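Local atomic coordinates of SusD-like carbohydrate binding protein BF1063 (Bacteroides fragilis NCTC 9343, PDB entry 3I4G), a protein that probably binds carbohydrate at the outer membrane of the bacterium, as a member of the SusD family. Residues L26-L31 against T119-E124; S49-I54 against N85-R90; S290-D295 against A416-A421. One frame throughout, in Å; residues are numbered along the deposited sequence. Where two conformers were deposited one is given.

Contact 1: residues L26-L31 against T119-E124; sequences LALTSL and TRMIAE
L28 reaches from helix 21-33 to helix 116-139 and packs against M121 (a selenomethionine) and E124, one turn apart on the partner. The apolar part is a methyl set against a bent chain: CD2 of L28 lies 3.7 Å from CG of M121 and 4.1 Å from its SE. With CG anti to the backbone N (chi1 180°), the leucine carries its branches across to the other helix; the nearest CA atoms, those of L28 and M121, are 7.2 Å apart. Its other methyl, CD1, rests 4.0 Å from CB of E124.

The polar part belongs to E124, whose side chain runs across that of L28 at about a right angle. CD2 of L28 lies over the face of the carboxylate, 3.3 Å from E124 OE2. E124 OE1 is held by the hydroxyl of Y32 and by a salt bridge to R194. OE2 has a hydrogen bond outside the two segments, and R120, one turn back, adds a long, purely electrostatic contact from NE to OE2, 3.7 Å away.

This is helix-on-helix packing in the alpha-helical part of the SusD fold, related to TPR proteins, with a leucine seated over a buried, paired glutamate.

Contact 2: residues S49-I54 against N85-R90; sequences SYHGMI and NAFIKR
CE2 of F87 touches the NE2-CE1 side of the H51 imidazole obliquely, 3.8 Å from NE2 and equally far from CE1, a van der Waals contact and not a full stack. The planes are 30° apart, but the centroids are separated by 5.7 Å, an offset so large that little of either ring lies above the other. In H51 a chi1 of -162° swings the imidazole away from the amide nitrogen, out from the short helix 50-54 toward helix 86-109.

One shell out, each ring has its own support. NE2 of H51 is hydrogen-bonded to R67, and the side chain of F87 lies against P72 and I76 of helix 72-78. The backbone of H51 is fixed as well, since its N donates to the carboxylate of E41.

Farther back, both helices are capped at their N-termini: S49 stands before the short, weakly bonded helix 50-54, and N85 before helix 86-109. S49 accepts from G52 N through OG, 3.1 Å away, and the same OG is bonded to E41 and to the carbonyl of D46. N85 OD1 takes two amides, F87 N at 2.9 Å and I88 N at 3.1 Å, which reach it from opposite faces of its carbonyl plane; ND2 of N85 is tied to the carbonyl of P72. The N-cap thus sets the first turn from which F87 projects, and P72 both holds the amide of the capping residue and packs on the F87 ring.

Chemically, the ring pair brings little directional force of its own. The imidazole's orientation probably owes more to the bond with R67: NE2 accepts from NH2 of that arginine and so presents its lone pair there, and H51 is probably neutral, with its proton on ND1.

Contact 3: residues S290-D295 against A416-A421; sequences SYEFKD and AVRGRA
E292 and R418 form a salt bridge in the SusD-family part of this SusD-like fold, an ion pair that pins the long loop between helices 285-288 and 317-322 to the C-terminal end of helix 414-418. A single carboxylate oxygen takes both bonds. R418 NH2 donates to E292 OE1 at 2.9 Å, with an N-H...O angle of 151°, where OE1 offers its syn lone pair; R418 NH1 reaches the same OE1 at 3.1 Å but comes from above the carboxylate plane. This is an end-on grip by two nitrogens on a single oxygen, not one bond to each carboxylate oxygen. Seen from the arginine, OE1 sits at the guanidinium edge, close to its plane. The carboxylate is turned 54° against that plane, and OE2 takes no part in the two bonds.

All three guanidinium nitrogens of R418 have acceptors. NE donates to the carbonyl of P426, and NH1 has a second anionic partner in E443 of helix 433-447, so the arginine is paired with two carboxylates. With two anionic partners, R418 would be expected to stay protonated, and E292 to be held in its ionised form. The arginine chain is bent at chi3 (66°), which brings its NH1/NH2 end round to E292 OE1.

The loop bearing E292 is anchored by its backbone too: E292 pairs with D316 and K294 with D314, while the carbonyls of S290 and Y291 accept from H442 and R315. Beyond the helix end, R420 makes salt bridges of its own, to E250 and E447. E292 OE2 remains 3.7 Å from R418 NH1, against 3.1 Å for OE1 from the same nitrogen.

Contact 2 lies within the stretch of chain that contact 1 brackets: helices 21-33 and 50-54 follow one another, as do helices 86-109 and 116-139. The centres of these two contacts are 24 Å apart and their nearest atoms about 11 Å, and L31 of contact 1 packs on helix 86-109, which begins at contact 2. Contact 3 is made later in the chain, across the molecule's centre from contact 2, with centres 32 Å apart; the centres of contacts 1 and 3 are 39 Å apart. A 1,2-ethanediol, probably from the crystallisation liquor, lies about 6 Å from the F87 side chain of contact 2.

Contact 1: residues L26-L31 against T119-E124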
loop_
_atom_site.group_PDB
_atom_site.type_symbol
_atom_site.label_atom_id
_atom_site.label_comp_id
_atom_site.label_asym_id
_atom_site.label_seq_id
_atom_site.Cartn_x
_atom_site.Cartn_y
_atom_site.Cartn_z
ATOM N N LEU A 26 24.050 -9.144 11.451
ATOM C CA LEU A 26 24.355 -8.807 10.081
ATOM C C LEU A 26 23.434 -9.589 9.137
ATOM O O LEU A 26 22.881 -9.045 8.189
ATOM C CB LEU A 26 25.816 -9.134 9.808
ATOM C CG LEU A 26 26.322 -8.875 8.395
ATOM C CD1 LEU A 26 26.259 -7.390 8.076
ATOM C CD2 LEU A 26 27.733 -9.417 8.270
ATOM N N ALA A 27 23.272 -10.883 9.395
ATOM C CA ALA A 27 22.353 -11.683 8.573
ATOM C C ALA A 27 20.919 -11.162 8.663
ATOM O O ALA A 27 20.177 -11.110 7.682
ATOM C CB ALA A 27 22.430 -13.163 8.958
ATOM N N LEU A 28 20.505 -10.788 9.866
ATOM C CA LEU A 28 19.164 -10.239 10.042
ATOM C C LEU A 28 18.945 -8.939 9.251
ATOM O O LEU A 28 17.892 -8.736 8.678
ATOM C CB LEU A 28 18.875 -10.033 11.530
ATOM C CG LEU A 28 17.502 -9.457 11.879
ATOM C CD1 LEU A 28 16.389 -10.398 11.390
ATOM C CD2 LEU A 28 17.415 -9.200 13.381
ATOM N N THR A 29 19.958 -8.083 9.173
ATOM C CA THR A 29 19.835 -6.868 8.371
ATOM C C THR A 29 19.539 -7.224 6.902
ATOM O O THR A 29 18.776 -6.539 6.254
ATOM C CB THR A 29 21.090 -5.955 8.450
ATOM O OG1 THR A 29 22.185 -6.545 7.740
ATOM C CG2 THR A 29 21.468 -5.687 9.906
ATOM N N SER A 30 20.139 -8.305 6.404
ATOM C CA SER A 30 19.875 -8.741 5.044
ATOM C C SER A 30 18.454 -9.269 4.914
ATOM O O SER A 30 17.810 -9.018 3.898
ATOM C CB SER A 30 20.867 -9.809 4.596
ATOM O OG SER A 30 20.758 -9.959 3.190
ATOM N N LEU A 31 17.939 -9.952 5.935
ATOM C CA LEU A 31 16.544 -10.411 5.899
ATOM C C LEU A 31 15.612 -9.186 5.771
ATOM O O LEU A 31 14.640 -9.243 5.039
ATOM C CB LEU A 31 16.125 -11.212 7.115
ATOM C CG LEU A 31 16.912 -12.511 7.380
ATOM C CD1 LEU A 31 16.332 -13.269 8.562
ATOM C CD2 LEU A 31 16.922 -13.391 6.150
ATOM N N THR A 119 16.421 -14.783 20.955
ATOM C CA THR A 119 14.980 -15.009 20.933
ATOM C C THR A 119 14.244 -13.939 20.120
ATOM O O THR A 119 13.325 -14.239 19.335
ATOM C CB THR A 119 14.480 -15.114 22.375
ATOM O OG1 THR A 119 15.074 -16.293 22.965
ATOM C CG2 THR A 119 12.987 -15.259 22.471
ATOM N N ARG A 120 14.678 -12.701 20.271
ATOM C CA ARG A 120 14.117 -11.613 19.475
ATOM C C ARG A 120 14.377 -11.812 17.996
ATOM O O ARG A 120 13.467 -11.689 17.172
ATOM C CB ARG A 120 14.699 -10.286 19.940
ATOM C CG ARG A 120 14.155 -9.131 19.135
ATOM C CD ARG A 120 14.789 -7.854 19.586
ATOM N NE ARG A 120 14.288 -6.730 18.798
ATOM C CZ ARG A 120 14.672 -5.472 18.982
ATOM N NH1 ARG A 120 15.516 -5.144 19.948
ATOM N NH2 ARG A 120 14.175 -4.511 18.205
HETATM N N MSE A 121 15.609 -12.119 17.641
HETATM C CA MSE A 121 15.958 -12.239 16.216
HETATM C C MSE A 121 15.248 -13.403 15.529
HETATM O O MSE A 121 14.831 -13.285 14.380
HETATM C CB MSE A 121 17.450 -12.372 16.039
HETATM C CG MSE A 121 18.194 -11.078 16.475
HETATM SE SE MSE A 121 20.044 -11.060 15.887
HETATM C CE MSE A 121 20.650 -12.185 17.251
ATOM N N ILE A 122 15.011 -14.492 16.246
ATOM C CA ILE A 122 14.220 -15.597 15.724
ATOM C C ILE A 122 12.812 -15.090 15.422
ATOM O O ILE A 122 12.254 -15.363 14.376
ATOM C CB ILE A 122 14.145 -16.775 16.699
ATOM C CG1 ILE A 122 15.501 -17.479 16.752
ATOM C CG2 ILE A 122 13.021 -17.755 16.289
ATOM C CD1 ILE A 122 15.667 -18.465 17.894
ATOM N N ALA A 123 12.225 -14.347 16.367
ATOM C CA ALA A 123 10.901 -13.764 16.120
ATOM C C ALA A 123 10.889 -12.819 14.921
ATOM O O ALA A 123 9.921 -12.807 14.135
ATOM C CB ALA A 123 10.415 -13.052 17.379
ATOM N N GLU A 124 11.936 -12.018 14.746
ATOM C CA GLU A 124 12.017 -11.113 13.596
ATOM C C GLU A 124 12.070 -11.891 12.306
ATOM O O GLU A 124 11.382 -11.540 11.352
ATOM C CB GLU A 124 13.213 -10.198 13.740
ATOM C CG GLU A 124 13.081 -9.264 14.930
ATOM C CD GLU A 124 14.226 -8.328 15.051
ATOM O OE1 GLU A 124 14.209 -7.261 14.400
ATOM O OE2 GLU A 124 15.166 -8.651 15.795
#

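Contact 2: residues S49-I54 against N85-R90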
loop_
_atom_site.group_PDB
_atom_site.type_symbol
_atom_site.label_atom_id
_atom_site.label_comp_id
_atom_site.label_asym_id
_atom_site.label_seq_id
_atom_site.Cartn_x
_atom_site.Cartn_y
_atom_site.Cartn_z
ATOM N N SER A 49 8.554 -2.169 -1.274
ATOM C CA SER A 49 9.308 -1.177 -2.040
ATOM C C SER A 49 8.336 -0.177 -2.665
ATOM O O SER A 49 7.109 -0.383 -2.660
ATOM C CB SER A 49 10.172 -1.824 -3.112
ATOM O OG SER A 49 9.416 -2.256 -4.242
ATOM N N TYR A 50 8.828 0.926 -3.190
ATOM C CA TYR A 50 7.857 1.926 -3.675
ATOM C C TYR A 50 7.042 1.390 -4.844
ATOM O O TYR A 50 5.854 1.682 -4.948
ATOM C CB TYR A 50 8.492 3.306 -3.958
ATOM C CG TYR A 50 9.348 3.490 -5.176
ATOM C CD1 TYR A 50 8.765 3.614 -6.421
ATOM C CD2 TYR A 50 10.723 3.578 -5.109
ATOM C CE1 TYR A 50 9.516 3.833 -7.532
ATOM C CE2 TYR A 50 11.475 3.787 -6.254
ATOM C CZ TYR A 50 10.879 3.922 -7.436
ATOM O OH TYR A 50 11.688 4.131 -8.542
ATOM N N HIS A 51 7.662 0.657 -5.753
ATOM C CA HIS A 51 6.921 0.068 -6.860
ATOM C C HIS A 51 6.138 -1.158 -6.396
ATOM O O HIS A 51 5.048 -1.448 -6.928
ATOM C CB HIS A 51 7.855 -0.281 -8.021
ATOM C CG HIS A 51 7.180 -0.500 -9.348
ATOM N ND1 HIS A 51 6.027 -1.229 -9.525
ATOM C CD2 HIS A 51 7.579 -0.130 -10.576
ATOM C CE1 HIS A 51 5.730 -1.268 -10.818
ATOM N NE2 HIS A 51 6.664 -0.607 -11.481
ATOM N N GLY A 52 6.612 -1.879 -5.396
ATOM C CA GLY A 52 5.899 -3.040 -4.932
ATOM C C GLY A 52 4.683 -2.763 -4.091
ATOM O O GLY A 52 3.726 -3.547 -4.120
HETATM N N MSE A 53 4.717 -1.646 -3.363
HETATM C CA MSE A 53 3.651 -1.266 -2.463
HETATM C C MSE A 53 2.842 -0.081 -2.985
HETATM O O MSE A 53 1.741 -0.254 -3.486
HETATM C CB MSE A 53 4.241 -0.965 -1.072
HETATM C CG MSE A 53 3.196 -0.567 0.021
HETATM SE SE MSE A 53 3.915 -0.521 1.772
HETATM C CE MSE A 53 4.965 1.125 1.527
ATOM N N ILE A 54 3.390 1.123 -2.933
ATOM C CA ILE A 54 2.656 2.344 -3.322
ATOM C C ILE A 54 2.091 2.235 -4.707
ATOM O O ILE A 54 0.898 2.508 -4.933
ATOM C CB ILE A 54 3.570 3.573 -3.173
ATOM C CG1 ILE A 54 3.888 3.811 -1.705
ATOM C CG2 ILE A 54 2.930 4.836 -3.781
ATOM C CD1 ILE A 54 5.143 4.702 -1.493
ATOM N N ASN A 85 3.955 -12.843 -17.190
ATOM C CA ASN A 85 4.081 -11.451 -16.766
ATOM C C ASN A 85 5.348 -11.229 -15.926
ATOM O O ASN A 85 5.580 -11.970 -14.949
ATOM C CB ASN A 85 2.767 -11.075 -16.043
ATOM C CG ASN A 85 2.712 -9.632 -15.606
ATOM O OD1 ASN A 85 3.417 -9.212 -14.687
ATOM N ND2 ASN A 85 1.830 -8.869 -16.249
ATOM N N ALA A 86 6.147 -10.212 -16.276
ATOM C CA ALA A 86 7.411 -9.974 -15.585
ATOM C C ALA A 86 7.215 -9.474 -14.168
ATOM O O ALA A 86 8.054 -9.733 -13.308
ATOM C CB ALA A 86 8.232 -8.956 -16.353
ATOM N N PHE A 87 6.127 -8.772 -13.893
ATOM C CA PHE A 87 5.909 -8.185 -12.572
ATOM C C PHE A 87 5.498 -9.253 -11.588
ATOM O O PHE A 87 5.994 -9.242 -10.466
ATOM C CB PHE A 87 4.903 -7.032 -12.660
ATOM C CG PHE A 87 5.420 -5.872 -13.480
ATOM C CD1 PHE A 87 5.325 -5.877 -14.842
ATOM C CD2 PHE A 87 6.044 -4.792 -12.868
ATOM C CE1 PHE A 87 5.829 -4.815 -15.595
ATOM C CE2 PHE A 87 6.540 -3.737 -13.615
ATOM C CZ PHE A 87 6.420 -3.731 -14.956
ATOM N N ILE A 88 4.624 -10.170 -11.978
ATOM C CA ILE A 88 4.251 -11.229 -11.037
ATOM C C ILE A 88 5.485 -12.098 -10.782
ATOM O O ILE A 88 5.659 -12.626 -9.673
ATOM C CB ILE A 88 3.018 -12.073 -11.435
ATOM C CG1 ILE A 88 3.284 -12.989 -12.624
ATOM C CG2 ILE A 88 1.813 -11.128 -11.653
ATOM C CD1 ILE A 88 2.072 -13.889 -13.038
ATOM N N LYS A 89 6.346 -12.302 -11.784
ATOM C CA LYS A 89 7.562 -13.084 -11.535
ATOM C C LYS A 89 8.465 -12.396 -10.532
ATOM O O LYS A 89 9.055 -13.083 -9.673
ATOM C CB LYS A 89 8.304 -13.367 -12.835
ATOM C CG LYS A 89 9.600 -14.146 -12.688
ATOM C CD LYS A 89 9.373 -15.550 -12.174
ATOM C CE LYS A 89 10.675 -16.259 -11.792
ATOM N NZ LYS A 89 11.604 -16.411 -12.912
ATOM N N ARG A 90 8.593 -11.061 -10.572
ATOM C CA ARG A 90 9.389 -10.356 -9.555
ATOM C C ARG A 90 8.836 -10.557 -8.165
ATOM O O ARG A 90 9.587 -10.800 -7.222
ATOM C CB ARG A 90 9.468 -8.839 -9.796
ATOM C CG ARG A 90 10.314 -8.377 -10.983
ATOM C CD ARG A 90 11.795 -8.471 -10.731
ATOM N NE ARG A 90 12.247 -7.547 -9.699
ATOM C CZ ARG A 90 13.443 -7.572 -9.105
ATOM N NH1 ARG A 90 14.369 -8.461 -9.438
ATOM N NH2 ARG A 90 13.737 -6.683 -8.165
#

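Contact 3: residues S290-D295 against A416-A421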
loop_
_atom_site.group_PDB
_atom_site.type_symbol
_atom_site.label_atom_id
_atom_site.label_comp_id
_atom_site.label_asym_id
_atom_site.label_seq_id
_atom_site.Cartn_x
_atom_site.Cartn_y
_atom_site.Cartn_z
ATOM N N SER A 290 -14.283 10.618 -4.388
ATOM C CA SER A 290 -14.683 9.866 -3.210
ATOM C C SER A 290 -14.705 10.710 -1.924
ATOM O O SER A 290 -15.502 10.442 -1.017
ATOM C CB SER A 290 -13.764 8.626 -3.066
ATOM O OG SER A 290 -14.324 7.758 -2.084
ATOM N N TYR A 291 -13.850 11.708 -1.828
ATOM C CA TYR A 291 -13.726 12.512 -0.634
ATOM C C TYR A 291 -15.031 13.264 -0.344
ATOM O O TYR A 291 -15.654 13.815 -1.245
ATOM C CB TYR A 291 -12.587 13.519 -0.776
ATOM C CG TYR A 291 -11.232 12.911 -0.907
ATOM C CD1 TYR A 291 -10.461 12.624 0.189
ATOM C CD2 TYR A 291 -10.704 12.637 -2.147
ATOM C CE1 TYR A 291 -9.208 12.030 0.071
ATOM C CE2 TYR A 291 -9.468 12.060 -2.276
ATOM C CZ TYR A 291 -8.721 11.759 -1.181
ATOM O OH TYR A 291 -7.460 11.184 -1.300
ATOM N N GLU A 292 -15.479 13.277 0.897
ATOM C CA GLU A 292 -16.650 14.063 1.237
ATOM C C GLU A 292 -16.423 15.565 1.126
ATOM O O GLU A 292 -15.305 16.041 1.050
ATOM C CB GLU A 292 -17.064 13.735 2.667
ATOM C CG GLU A 292 -17.552 12.311 2.838
ATOM C CD GLU A 292 -17.484 11.788 4.271
ATOM O OE1 GLU A 292 -17.215 12.543 5.224
ATOM O OE2 GLU A 292 -17.787 10.582 4.453
ATOM N N PHE A 293 -17.529 16.332 1.126
ATOM C CA PHE A 293 -17.438 17.739 1.382
ATOM C C PHE A 293 -17.059 17.879 2.862
ATOM O O PHE A 293 -17.182 16.948 3.665
ATOM C CB PHE A 293 -18.773 18.446 1.105
ATOM C CG PHE A 293 -19.107 18.562 -0.358
ATOM C CD1 PHE A 293 -18.358 19.394 -1.183
ATOM C CD2 PHE A 293 -20.194 17.914 -0.900
ATOM C CE1 PHE A 293 -18.694 19.523 -2.526
ATOM C CE2 PHE A 293 -20.504 18.035 -2.244
ATOM C CZ PHE A 293 -19.760 18.834 -3.042
ATOM N N LYS A 294 -16.649 19.076 3.250
ATOM C CA LYS A 294 -16.220 19.358 4.622
ATOM C C LYS A 294 -17.293 19.081 5.667
ATOM O O LYS A 294 -16.952 18.757 6.811
ATOM C CB LYS A 294 -15.777 20.818 4.729
ATOM C CG LYS A 294 -14.458 21.052 4.112
ATOM C CD LYS A 294 -13.333 20.871 5.058
ATOM C CE LYS A 294 -13.182 22.060 6.000
ATOM N NZ LYS A 294 -11.903 21.888 6.773
ATOM N N ASP A 295 -18.574 19.214 5.321
ATOM C CA ASP A 295 -19.651 18.886 6.270
ATOM C C ASP A 295 -19.974 17.391 6.342
ATOM O O ASP A 295 -20.936 16.978 6.989
ATOM C CB ASP A 295 -20.931 19.701 5.950
ATOM C CG ASP A 295 -21.630 19.249 4.699
ATOM O OD1 ASP A 295 -21.077 18.419 3.924
ATOM O OD2 ASP A 295 -22.778 19.715 4.482
ATOM N N ALA A 416 -11.890 8.635 15.808
ATOM C CA ALA A 416 -10.526 9.016 16.183
ATOM C C ALA A 416 -9.714 9.293 14.915
ATOM O O ALA A 416 -8.879 10.215 14.896
ATOM C CB ALA A 416 -9.883 7.919 17.029
ATOM N N VAL A 417 -9.976 8.537 13.854
ATOM C CA VAL A 417 -9.327 8.758 12.561
ATOM C C VAL A 417 -9.853 10.034 11.934
ATOM O O VAL A 417 -9.076 10.924 11.565
ATOM C CB VAL A 417 -9.563 7.571 11.630
ATOM C CG1 VAL A 417 -9.030 7.824 10.239
ATOM C CG2 VAL A 417 -8.884 6.333 12.232
ATOM N N ARG A 418 -11.160 10.205 11.918
ATOM C CA ARG A 418 -11.734 11.432 11.347
ATOM C C ARG A 418 -11.441 12.689 12.175
ATOM O O ARG A 418 -11.360 13.806 11.648
ATOM C CB ARG A 418 -13.238 11.287 11.174
ATOM C CG ARG A 418 -13.608 10.302 10.076
ATOM C CD ARG A 418 -15.079 10.006 9.999
ATOM N NE ARG A 418 -15.889 11.149 9.605
ATOM C CZ ARG A 418 -16.102 11.544 8.348
ATOM N NH1 ARG A 418 -15.492 10.957 7.317
ATOM N NH2 ARG A 418 -16.885 12.590 8.138
ATOM N N GLY A 419 -11.315 12.497 13.478
ATOM C CA GLY A 419 -11.098 13.574 14.434
ATOM C C GLY A 419 -9.680 14.051 14.578
ATOM O O GLY A 419 -9.420 14.976 15.324
ATOM N N ARG A 420 -8.754 13.431 13.849
ATOM C CA ARG A 420 -7.387 13.863 13.796
ATOM C C ARG A 420 -7.372 15.377 13.626
ATOM O O ARG A 420 -8.092 15.892 12.768
ATOM C CB ARG A 420 -6.714 13.154 12.588
ATOM C CG ARG A 420 -5.264 13.396 12.456
ATOM C CD ARG A 420 -4.754 13.019 11.092
ATOM N NE ARG A 420 -4.944 11.614 10.744
ATOM C CZ ARG A 420 -4.104 10.644 11.083
ATOM N NH1 ARG A 420 -3.067 10.862 11.865
ATOM N NH2 ARG A 420 -4.345 9.404 10.676
ATOM N N ALA A 421 -6.573 16.124 14.376
ATOM C CA ALA A 421 -6.670 17.601 14.334
ATOM C C ALA A 421 -6.539 18.238 12.962
ATOM O O ALA A 421 -7.216 19.226 12.652
ATOM C CB ALA A 421 -5.628 18.209 15.274
#